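Long-range contacts in lactococcal phage P2 ORF15 (Lactococcus phage p2, PDB 2WZP), which probably serves as the distal tail protein of the virion, building the ring-shaped hub that joins the phage tail to its host-binding baseplate: residues Y33-N38 with W47-G52; A136-T141 with T157-T162; A254-T259 with F294-T299. All coordinates share one frame; numbering follows the deposited sequence.

Interaction 1 of 3, residues Y33-N38 with W47-G52; sequences YKIHTN and WDVTNG
Ile35 and Trp47 face each other as an antiparallel hydrogen-bonded pair, their CB atoms 4.2 Å apart on one face of the hairpin of strands 32-36 and 46-48. Their two backbone bonds are nearly straight, Ile35 N to Trp47 O at 3.0 Å and Trp47 N to Ile35 O at 2.9 Å. Val49, just beyond, brings CG1 to Ile35 CG1. Helix 100-115 covers this apolar side: Phe110 meets the Trp47 indole edge-to-face, while Asp113 accepts from Trp47 NE1.

Beyond this pair the backbone pairing weakens to a poor Val49 N to Tyr33 O bond, and side chains add to it. Val49 CG2 packs against Tyr33 CB at 3.6 Å. With OG1 beside its own backbone N (chi1 -60°), Thr50 accepts the N-H of Tyr33 at 2.7 Å and 163°. The Tyr33 ring extends beyond the hairpin, where its OH bonds Glu144 of a second subunit.

Asp48 shapes the following turn as an Asx motif. Its OD2 takes Thr50 N on the anti side, 24° out of the carboxylate plane, and Asn51 N from well above it, both on the same face. Asn51 ND2 reaches OD1. Opposite Ile35 and Trp47, a water accepting from Lys34 NZ at 2.8 Å also lies within hydrogen-bonding distance of Asp48 OD2 and Tyr33 O. So many donors would be expected to keep Asp48 ionised.

Interaction 2 of 3, residues A136-T141 with T157-T162; sequences ALADVT and TFDIIT
Thr157 O is gripped by two consecutive amides, Ala138 N at 2.6 Å and Asp139 N at 3.3 Å, both approaching from the same face of the carbonyl plane and tilted from it by 26° and 28°. This is a classic beta bulge, in which Ala138 and Asp139 together face Thr157; Thr157 N returns a bond to Asp139 O.

Beside the bulge, Thr157 OG1 donates to Asp139 OD2 at 2.7 Å, meeting the carboxylate on its syn side. Asp139 can reach across because chi1 of 55° sets CG between its backbone N and carbonyl carbon. Ala138 CB lies against the Thr157 carbonyl, 3.3 Å from O, with the methyl CG2 at 4.0 Å.

Further along, Ala136 and Asp159 form a hydrogen-bonded pair, and Ile161 CD1 touches Ala136 CB at 3.8 Å. A water donates to both Leu137 O and Asp159 OD2, whereas OD1 of Asp159 is held by Gln88. Leu137 and Phe158 diverge, Leu137 turning to Ile114 of helix 100-115.

Asp139 and Val140 also pair with a strand of a third subunit, continuing the sheet across that interface. The chemistry implies that both acids have donors, Asp139 being tied to its neighbouring strand by a hydroxyl rather than by an opposite charge.

Interaction 3 of 3, residues A254-T259 with F294-T299; sequences AIVFKT and FERYRT
The Tyr297 ring carries Ile255 CG1 over one face, 3.9 Å from the ring centroid and 17° off the normal, a CH-pi contact in which the two side chains run side by side. CD1 of Ile255 continues toward the phenol end, which is hydrogen-bonded to Tyr277 OH. On the other flank of the strand, Val256 CG2 sits over a face of the Arg296 guanidinium, displaced to its rim and 3.8 Å from NH2; Ala254 CB comes obliquely to Arg296 NE at 3.7 Å. A bend at chi3 (104°) turns the guanidinium across the valine, and NH1 forms a salt bridge with Glu251.

The backbones are joined more lightly. Ala254 N makes a weak bond to Arg296 O at 3.1 Å, and Tyr297 CB packs on Ala254 O at 3.5 Å. Arg296 O also receives a weak bond from Arg298 N, closing an inverse gamma turn centred on Tyr297.

Another protein's chain supplies basic groups for a cation-pi contact with the Tyr297 ring and a hydrogen bond to Tyr297 O. The arrangement is that of a loop running along the edge of strand 251-257, outermost within this chain in a four-stranded antiparallel sheet of the Dit C-terminal domain, whose relatives have a galectin-like beta-sandwich.

How the interactions relate
Interactions 1 and 2 belong to one seven-stranded antiparallel sheet in the N-terminal Dit region. Strand 120-125 alone lies between the hairpin of interaction 1 and the strand pair of interaction 2; the two contacts have centres about 15 Å apart and nearest atoms about 4 Å apart, without touching. Helix 100-115 is shared, receiving side chains from both. Interaction 3 stands apart in the C-terminal region, its centre about 40 Å from that of interaction 1 and about 35 Å from that of interaction 2. All three border assembly interfaces: the first two face other copies of this protein, the third a different protein, consistent with a role as a baseplate hub.

Interaction 1 of 3, residues Y33-N38 with W47-G52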
loop_
_atom_site.group_PDB
_atom_site.type_symbol
_atom_site.label_atom_id
_atom_site.label_comp_id
_atom_site.label_asym_id
_atom_site.label_seq_id
_atom_site.Cartn_x
_atom_site.Cartn_y
_atom_site.Cartn_z
ATOM N N TYR M 33 -7.553 -6.520 34.856
ATOM C CA TYR M 33 -6.151 -6.921 34.822
ATOM C C TYR M 33 -5.421 -6.210 35.938
ATOM O O TYR M 33 -5.690 -5.041 36.198
ATOM C CB TYR M 33 -5.467 -6.555 33.491
ATOM C CG TYR M 33 -5.849 -7.401 32.299
ATOM C CD1 TYR M 33 -5.710 -8.788 32.327
ATOM C CD2 TYR M 33 -6.222 -6.810 31.097
ATOM C CE1 TYR M 33 -6.027 -9.567 31.217
ATOM C CE2 TYR M 33 -6.506 -7.580 29.967
ATOM C CZ TYR M 33 -6.436 -8.959 30.041
ATOM O OH TYR M 33 -6.709 -9.710 28.927
ATOM N N LYS M 34 -4.474 -6.888 36.581
ATOM C CA LYS M 34 -3.658 -6.273 37.634
ATOM C C LYS M 34 -2.251 -6.812 37.523
ATOM O O LYS M 34 -2.080 -7.969 37.152
ATOM C CB LYS M 34 -4.219 -6.593 39.038
ATOM C CG LYS M 34 -5.502 -5.879 39.360
ATOM C CD LYS M 34 -6.073 -6.344 40.665
ATOM C CE LYS M 34 -7.287 -5.544 41.082
ATOM N NZ LYS M 34 -8.421 -5.741 40.151
ATOM N N ILE M 35 -1.249 -5.997 37.838
ATOM C CA ILE M 35 0.144 -6.432 37.858
ATOM C C ILE M 35 0.553 -6.500 39.332
ATOM O O ILE M 35 0.421 -5.506 40.040
ATOM C CB ILE M 35 1.056 -5.510 36.994
ATOM C CG1 ILE M 35 0.849 -5.761 35.472
ATOM C CG2 ILE M 35 2.551 -5.592 37.389
ATOM C CD1 ILE M 35 1.265 -7.172 34.888
ATOM N N HIS M 36 0.975 -7.690 39.805
ATOM C CA HIS M 36 1.435 -7.906 41.180
ATOM C C HIS M 36 2.939 -8.032 41.141
ATOM O O HIS M 36 3.465 -8.766 40.296
ATOM C CB HIS M 36 0.850 -9.191 41.774
ATOM C CG HIS M 36 -0.633 -9.199 41.899
ATOM N ND1 HIS M 36 -1.252 -8.993 43.114
ATOM C CD2 HIS M 36 -1.579 -9.426 40.957
ATOM C CE1 HIS M 36 -2.549 -9.079 42.873
ATOM N NE2 HIS M 36 -2.794 -9.336 41.586
ATOM N N THR M 37 3.634 -7.340 42.059
ATOM C CA THR M 37 5.099 -7.423 42.155
ATOM C C THR M 37 5.523 -8.646 42.986
ATOM O O THR M 37 6.660 -9.108 42.864
ATOM C CB THR M 37 5.728 -6.121 42.668
ATOM O OG1 THR M 37 5.181 -5.808 43.942
ATOM C CG2 THR M 37 5.560 -4.948 41.683
ATOM N N ASN M 38 4.600 -9.190 43.811
ATOM C CA ASN M 38 4.867 -10.366 44.622
ATOM C C ASN M 38 3.589 -11.007 45.132
ATOM O O ASN M 38 3.282 -10.929 46.325
ATOM C CB ASN M 38 5.816 -10.023 45.755
ATOM C CG ASN M 38 6.363 -11.211 46.492
ATOM O OD1 ASN M 38 6.206 -12.386 46.121
ATOM N ND2 ASN M 38 6.980 -10.918 47.599
ATOM N N TRP M 47 -0.693 -2.913 40.763
ATOM C CA TRP M 47 -0.995 -1.864 39.819
ATOM C C TRP M 47 -2.291 -2.261 39.188
ATOM O O TRP M 47 -2.337 -3.332 38.603
ATOM C CB TRP M 47 0.097 -1.800 38.754
ATOM C CG TRP M 47 1.355 -1.156 39.238
ATOM C CD1 TRP M 47 2.393 -1.763 39.879
ATOM C CD2 TRP M 47 1.688 0.238 39.151
ATOM N NE1 TRP M 47 3.368 -0.841 40.172
ATOM C CE2 TRP M 47 2.964 0.397 39.736
ATOM C CE3 TRP M 47 1.044 1.368 38.605
ATOM C CZ2 TRP M 47 3.612 1.643 39.798
ATOM C CZ3 TRP M 47 1.684 2.602 38.666
ATOM C CH2 TRP M 47 2.955 2.731 39.247
ATOM N N ASP M 48 -3.365 -1.454 39.339
ATOM C CA ASP M 48 -4.641 -1.766 38.675
ATOM C C ASP M 48 -4.507 -1.313 37.213
ATOM O O ASP M 48 -4.671 -0.122 36.921
ATOM C CB ASP M 48 -5.843 -1.071 39.344
ATOM C CG ASP M 48 -7.202 -1.499 38.799
ATOM O OD1 ASP M 48 -8.201 -1.381 39.534
ATOM O OD2 ASP M 48 -7.262 -1.975 37.654
ATOM N N VAL M 49 -4.224 -2.255 36.301
ATOM C CA VAL M 49 -4.042 -1.894 34.893
ATOM C C VAL M 49 -5.331 -1.860 34.046
ATOM O O VAL M 49 -5.307 -1.932 32.817
ATOM C CB VAL M 49 -2.788 -2.528 34.225
ATOM C CG1 VAL M 49 -1.514 -2.132 34.994
ATOM C CG2 VAL M 49 -2.917 -4.041 34.106
ATOM N N THR M 50 -6.459 -1.686 34.731
ATOM C CA THR M 50 -7.780 -1.574 34.121
ATOM C C THR M 50 -8.385 -0.221 34.509
ATOM O O THR M 50 -8.931 0.469 33.652
ATOM C CB THR M 50 -8.653 -2.789 34.505
ATOM O OG1 THR M 50 -8.006 -3.967 34.043
ATOM C CG2 THR M 50 -10.019 -2.744 33.882
ATOM N N ASN M 51 -8.227 0.173 35.784
ATOM C CA ASN M 51 -8.802 1.393 36.346
ATOM C C ASN M 51 -7.817 2.425 36.900
ATOM O O ASN M 51 -8.250 3.519 37.267
ATOM C CB ASN M 51 -9.822 1.024 37.423
ATOM C CG ASN M 51 -10.816 -0.013 36.978
ATOM O OD1 ASN M 51 -11.595 0.185 36.035
ATOM N ND2 ASN M 51 -10.766 -1.164 37.625
ATOM N N GLY M 52 -6.538 2.072 37.012
ATOM C CA GLY M 52 -5.521 2.961 37.561
ATOM C C GLY M 52 -4.990 4.009 36.608
ATOM O O GLY M 52 -5.548 4.228 35.528
HETATM O O HOH W 1 -8.153 -4.388 37.699
#

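Interaction 2 of 3, residues A136-T141 with T157-T162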
loop_
_atom_site.group_PDB
_atom_site.type_symbol
_atom_site.label_atom_id
_atom_site.label_comp_id
_atom_site.label_asym_id
_atom_site.label_seq_id
_atom_site.Cartn_x
_atom_site.Cartn_y
_atom_site.Cartn_z
ATOM N N ALA M 136 7.693 -12.134 32.504
ATOM C CA ALA M 136 8.980 -11.460 32.555
ATOM C C ALA M 136 8.963 -10.464 31.391
ATOM O O ALA M 136 8.593 -10.822 30.272
ATOM C CB ALA M 136 10.097 -12.464 32.381
ATOM N N LEU M 137 9.300 -9.201 31.673
ATOM C CA LEU M 137 9.359 -8.145 30.690
ATOM C C LEU M 137 10.319 -8.583 29.559
ATOM O O LEU M 137 11.412 -9.104 29.834
ATOM C CB LEU M 137 9.868 -6.893 31.412
ATOM C CG LEU M 137 9.893 -5.517 30.708
ATOM C CD1 LEU M 137 11.113 -5.298 29.862
ATOM C CD2 LEU M 137 8.592 -5.084 30.177
ATOM N N ALA M 138 9.871 -8.426 28.297
ATOM C CA ALA M 138 10.647 -8.744 27.098
ATOM C C ALA M 138 11.093 -7.429 26.451
ATOM O O ALA M 138 12.233 -7.319 25.988
ATOM C CB ALA M 138 9.825 -9.572 26.135
ATOM N N ASP M 139 10.216 -6.412 26.465
ATOM C CA ASP M 139 10.507 -5.081 25.966
ATOM C C ASP M 139 9.469 -4.068 26.393
ATOM O O ASP M 139 8.335 -4.412 26.700
ATOM C CB ASP M 139 10.726 -5.049 24.428
ATOM C CG ASP M 139 9.594 -5.625 23.618
ATOM O OD1 ASP M 139 9.799 -6.689 22.978
ATOM O OD2 ASP M 139 8.490 -5.037 23.645
ATOM N N VAL M 140 9.885 -2.805 26.420
ATOM C CA VAL M 140 9.070 -1.645 26.731
ATOM C C VAL M 140 9.616 -0.491 25.893
ATOM O O VAL M 140 10.834 -0.387 25.730
ATOM C CB VAL M 140 8.966 -1.327 28.240
ATOM C CG1 VAL M 140 10.299 -0.882 28.833
ATOM C CG2 VAL M 140 7.862 -0.302 28.515
ATOM N N THR M 141 8.722 0.305 25.291
ATOM C CA THR M 141 9.112 1.476 24.510
ATOM C C THR M 141 8.921 2.717 25.355
ATOM O O THR M 141 8.116 2.701 26.290
ATOM C CB THR M 141 8.283 1.593 23.200
ATOM O OG1 THR M 141 6.917 1.891 23.511
ATOM C CG2 THR M 141 8.371 0.353 22.327
ATOM N N THR M 157 5.842 -5.756 26.236
ATOM C CA THR M 157 5.835 -7.176 25.834
ATOM C C THR M 157 6.392 -8.044 26.950
ATOM O O THR M 157 7.434 -7.729 27.537
ATOM C CB THR M 157 6.621 -7.420 24.547
ATOM O OG1 THR M 157 6.240 -6.475 23.556
ATOM C CG2 THR M 157 6.486 -8.847 24.017
ATOM N N PHE M 158 5.709 -9.165 27.198
ATOM C CA PHE M 158 6.102 -10.092 28.227
ATOM C C PHE M 158 6.335 -11.458 27.702
ATOM O O PHE M 158 5.520 -11.996 26.943
ATOM C CB PHE M 158 5.013 -10.206 29.299
ATOM C CG PHE M 158 4.801 -8.965 30.116
ATOM C CD1 PHE M 158 5.590 -8.703 31.228
ATOM C CD2 PHE M 158 3.766 -8.082 29.814
ATOM C CE1 PHE M 158 5.378 -7.556 32.000
ATOM C CE2 PHE M 158 3.541 -6.946 30.608
ATOM C CZ PHE M 158 4.356 -6.690 31.687
ATOM N N ASP M 159 7.398 -12.069 28.213
ATOM C CA ASP M 159 7.691 -13.475 28.003
ATOM C C ASP M 159 6.860 -14.212 29.051
ATOM O O ASP M 159 6.737 -13.752 30.173
ATOM C CB ASP M 159 9.176 -13.766 28.239
ATOM C CG ASP M 159 10.066 -13.557 27.033
ATOM O OD1 ASP M 159 9.646 -13.951 25.902
ATOM O OD2 ASP M 159 11.253 -13.172 27.232
ATOM N N ILE M 160 6.297 -15.344 28.672
ATOM C CA ILE M 160 5.485 -16.219 29.521
ATOM C C ILE M 160 6.387 -17.144 30.330
ATOM O O ILE M 160 7.338 -17.717 29.785
ATOM C CB ILE M 160 4.544 -17.074 28.616
ATOM C CG1 ILE M 160 3.671 -16.230 27.644
ATOM C CG2 ILE M 160 3.733 -18.104 29.417
ATOM C CD1 ILE M 160 2.590 -15.323 28.209
ATOM N N ILE M 161 6.037 -17.358 31.612
ATOM C CA ILE M 161 6.720 -18.305 32.483
ATOM C C ILE M 161 5.714 -19.350 32.815
ATOM O O ILE M 161 5.939 -20.529 32.526
ATOM C CB ILE M 161 7.372 -17.663 33.730
ATOM C CG1 ILE M 161 8.468 -16.686 33.287
ATOM C CG2 ILE M 161 7.937 -18.727 34.710
ATOM C CD1 ILE M 161 8.581 -15.516 34.141
ATOM N N THR M 162 4.575 -18.921 33.378
ATOM C CA THR M 162 3.502 -19.811 33.821
ATOM C C THR M 162 2.199 -19.202 33.410
ATOM O O THR M 162 1.777 -18.248 34.014
ATOM C CB THR M 162 3.654 -20.035 35.327
ATOM O OG1 THR M 162 4.866 -20.752 35.548
ATOM C CG2 THR M 162 2.568 -20.853 35.880
HETATM O O HOH W 2 12.246 -11.751 29.500
#

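Interaction 3 of 3, residues A254-T259 with F294-T299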
loop_
_atom_site.group_PDB
_atom_site.type_symbol
_atom_site.label_atom_id
_atom_site.label_comp_id
_atom_site.label_asym_id
_atom_site.label_seq_id
_atom_site.Cartn_x
_atom_site.Cartn_y
_atom_site.Cartn_z
ATOM N N ALA M 254 8.507 -40.099 43.623
ATOM C CA ALA M 254 8.497 -39.783 45.058
ATOM C C ALA M 254 9.650 -38.841 45.422
ATOM O O ALA M 254 10.734 -38.910 44.832
ATOM C CB ALA M 254 8.617 -41.057 45.874
ATOM N N ILE M 255 9.414 -37.973 46.406
ATOM C CA ILE M 255 10.401 -37.034 46.948
ATOM C C ILE M 255 10.561 -37.480 48.403
ATOM O O ILE M 255 9.686 -37.201 49.208
ATOM C CB ILE M 255 9.916 -35.559 46.798
ATOM C CG1 ILE M 255 9.613 -35.228 45.317
ATOM C CG2 ILE M 255 10.934 -34.585 47.390
ATOM C CD1 ILE M 255 8.597 -34.164 45.106
ATOM N N VAL M 256 11.613 -38.288 48.694
ATOM C CA VAL M 256 11.894 -38.904 50.002
ATOM C C VAL M 256 13.306 -38.504 50.456
ATOM O O VAL M 256 14.229 -38.460 49.637
ATOM C CB VAL M 256 11.719 -40.459 49.950
ATOM C CG1 VAL M 256 11.830 -41.088 51.329
ATOM C CG2 VAL M 256 10.398 -40.854 49.312
ATOM N N PHE M 257 13.471 -38.272 51.772
ATOM C CA PHE M 257 14.732 -37.855 52.372
ATOM C C PHE M 257 15.121 -38.712 53.564
ATOM O O PHE M 257 14.258 -39.135 54.326
ATOM C CB PHE M 257 14.594 -36.400 52.883
ATOM C CG PHE M 257 14.126 -35.409 51.840
ATOM C CD1 PHE M 257 15.033 -34.818 50.961
ATOM C CD2 PHE M 257 12.774 -35.068 51.734
ATOM C CE1 PHE M 257 14.597 -33.920 49.997
ATOM C CE2 PHE M 257 12.345 -34.158 50.763
ATOM C CZ PHE M 257 13.260 -33.582 49.919
ATOM N N LYS M 258 16.439 -38.859 53.788
ATOM C CA LYS M 258 17.004 -39.506 54.965
ATOM C C LYS M 258 18.081 -38.602 55.545
ATOM O O LYS M 258 19.236 -38.628 55.113
ATOM C CB LYS M 258 17.502 -40.940 54.703
ATOM C CG LYS M 258 17.938 -41.681 55.976
ATOM C CD LYS M 258 16.848 -41.731 57.087
ATOM C CE LYS M 258 17.407 -42.292 58.361
ATOM N NZ LYS M 258 18.113 -41.265 59.173
ATOM N N THR M 259 17.673 -37.794 56.531
ATOM C CA THR M 259 18.528 -36.851 57.254
ATOM C C THR M 259 19.250 -37.495 58.429
ATOM O O THR M 259 18.742 -38.433 59.033
ATOM C CB THR M 259 17.719 -35.631 57.698
ATOM O OG1 THR M 259 16.616 -36.059 58.496
ATOM C CG2 THR M 259 17.198 -34.834 56.533
ATOM N N PHE M 294 17.296 -40.101 44.887
ATOM C CA PHE M 294 17.337 -39.738 43.477
ATOM C C PHE M 294 16.696 -40.787 42.571
ATOM O O PHE M 294 15.953 -40.418 41.659
ATOM C CB PHE M 294 18.791 -39.417 43.056
ATOM C CG PHE M 294 19.485 -38.395 43.954
ATOM C CD1 PHE M 294 19.038 -37.072 44.015
ATOM C CD2 PHE M 294 20.580 -38.755 44.730
ATOM C CE1 PHE M 294 19.681 -36.131 44.839
ATOM C CE2 PHE M 294 21.201 -37.821 45.572
ATOM C CZ PHE M 294 20.760 -36.510 45.605
ATOM N N GLU M 295 16.917 -42.091 42.851
ATOM C CA GLU M 295 16.316 -43.163 42.064
ATOM C C GLU M 295 14.778 -43.158 42.121
ATOM O O GLU M 295 14.134 -43.504 41.134
ATOM C CB GLU M 295 16.851 -44.524 42.493
ATOM C CG GLU M 295 16.222 -45.662 41.709
ATOM C CD GLU M 295 16.824 -47.034 41.887
ATOM O OE1 GLU M 295 16.333 -47.975 41.219
ATOM O OE2 GLU M 295 17.812 -47.160 42.649
ATOM N N ARG M 296 14.194 -42.798 43.256
ATOM C CA ARG M 296 12.747 -42.750 43.407
ATOM C C ARG M 296 12.152 -41.507 42.783
ATOM O O ARG M 296 10.971 -41.514 42.431
ATOM C CB ARG M 296 12.373 -42.795 44.884
ATOM C CG ARG M 296 12.130 -44.179 45.372
ATOM C CD ARG M 296 11.629 -44.080 46.766
ATOM N NE ARG M 296 10.196 -44.316 46.846
ATOM C CZ ARG M 296 9.577 -44.602 47.982
ATOM N NH1 ARG M 296 8.275 -44.834 47.992
ATOM N NH2 ARG M 296 10.258 -44.666 49.117
ATOM N N TYR M 297 12.934 -40.414 42.719
ATOM C CA TYR M 297 12.502 -39.164 42.099
ATOM C C TYR M 297 12.696 -39.336 40.600
ATOM O O TYR M 297 13.690 -38.863 40.056
ATOM C CB TYR M 297 13.345 -37.992 42.618
ATOM C CG TYR M 297 12.718 -36.629 42.447
ATOM C CD1 TYR M 297 11.460 -36.482 41.877
ATOM C CD2 TYR M 297 13.353 -35.490 42.912
ATOM C CE1 TYR M 297 10.860 -35.234 41.759
ATOM C CE2 TYR M 297 12.753 -34.237 42.819
ATOM C CZ TYR M 297 11.507 -34.113 42.234
ATOM O OH TYR M 297 10.922 -32.877 42.112
ATOM N N ARG M 298 11.783 -40.077 39.953
ATOM C CA ARG M 298 11.863 -40.383 38.534
ATOM C C ARG M 298 11.511 -39.148 37.717
ATOM O O ARG M 298 12.202 -38.829 36.753
ATOM C CB ARG M 298 10.962 -41.600 38.182
ATOM C CG ARG M 298 10.553 -41.731 36.672
ATOM C CD ARG M 298 11.710 -42.143 35.745
ATOM N NE ARG M 298 11.470 -41.995 34.296
ATOM C CZ ARG M 298 11.680 -40.882 33.587
ATOM N NH1 ARG M 298 12.060 -39.758 34.189
ATOM N NH2 ARG M 298 11.478 -40.875 32.276
ATOM N N THR M 299 10.452 -38.441 38.125
ATOM C CA THR M 299 9.922 -37.278 37.410
ATOM C C THR M 299 9.253 -36.263 38.339
ATOM O O THR M 299 8.922 -36.590 39.480
ATOM C CB THR M 299 8.931 -37.762 36.329
ATOM O OG1 THR M 299 8.531 -36.634 35.562
ATOM C CG2 THR M 299 7.662 -38.450 36.927
#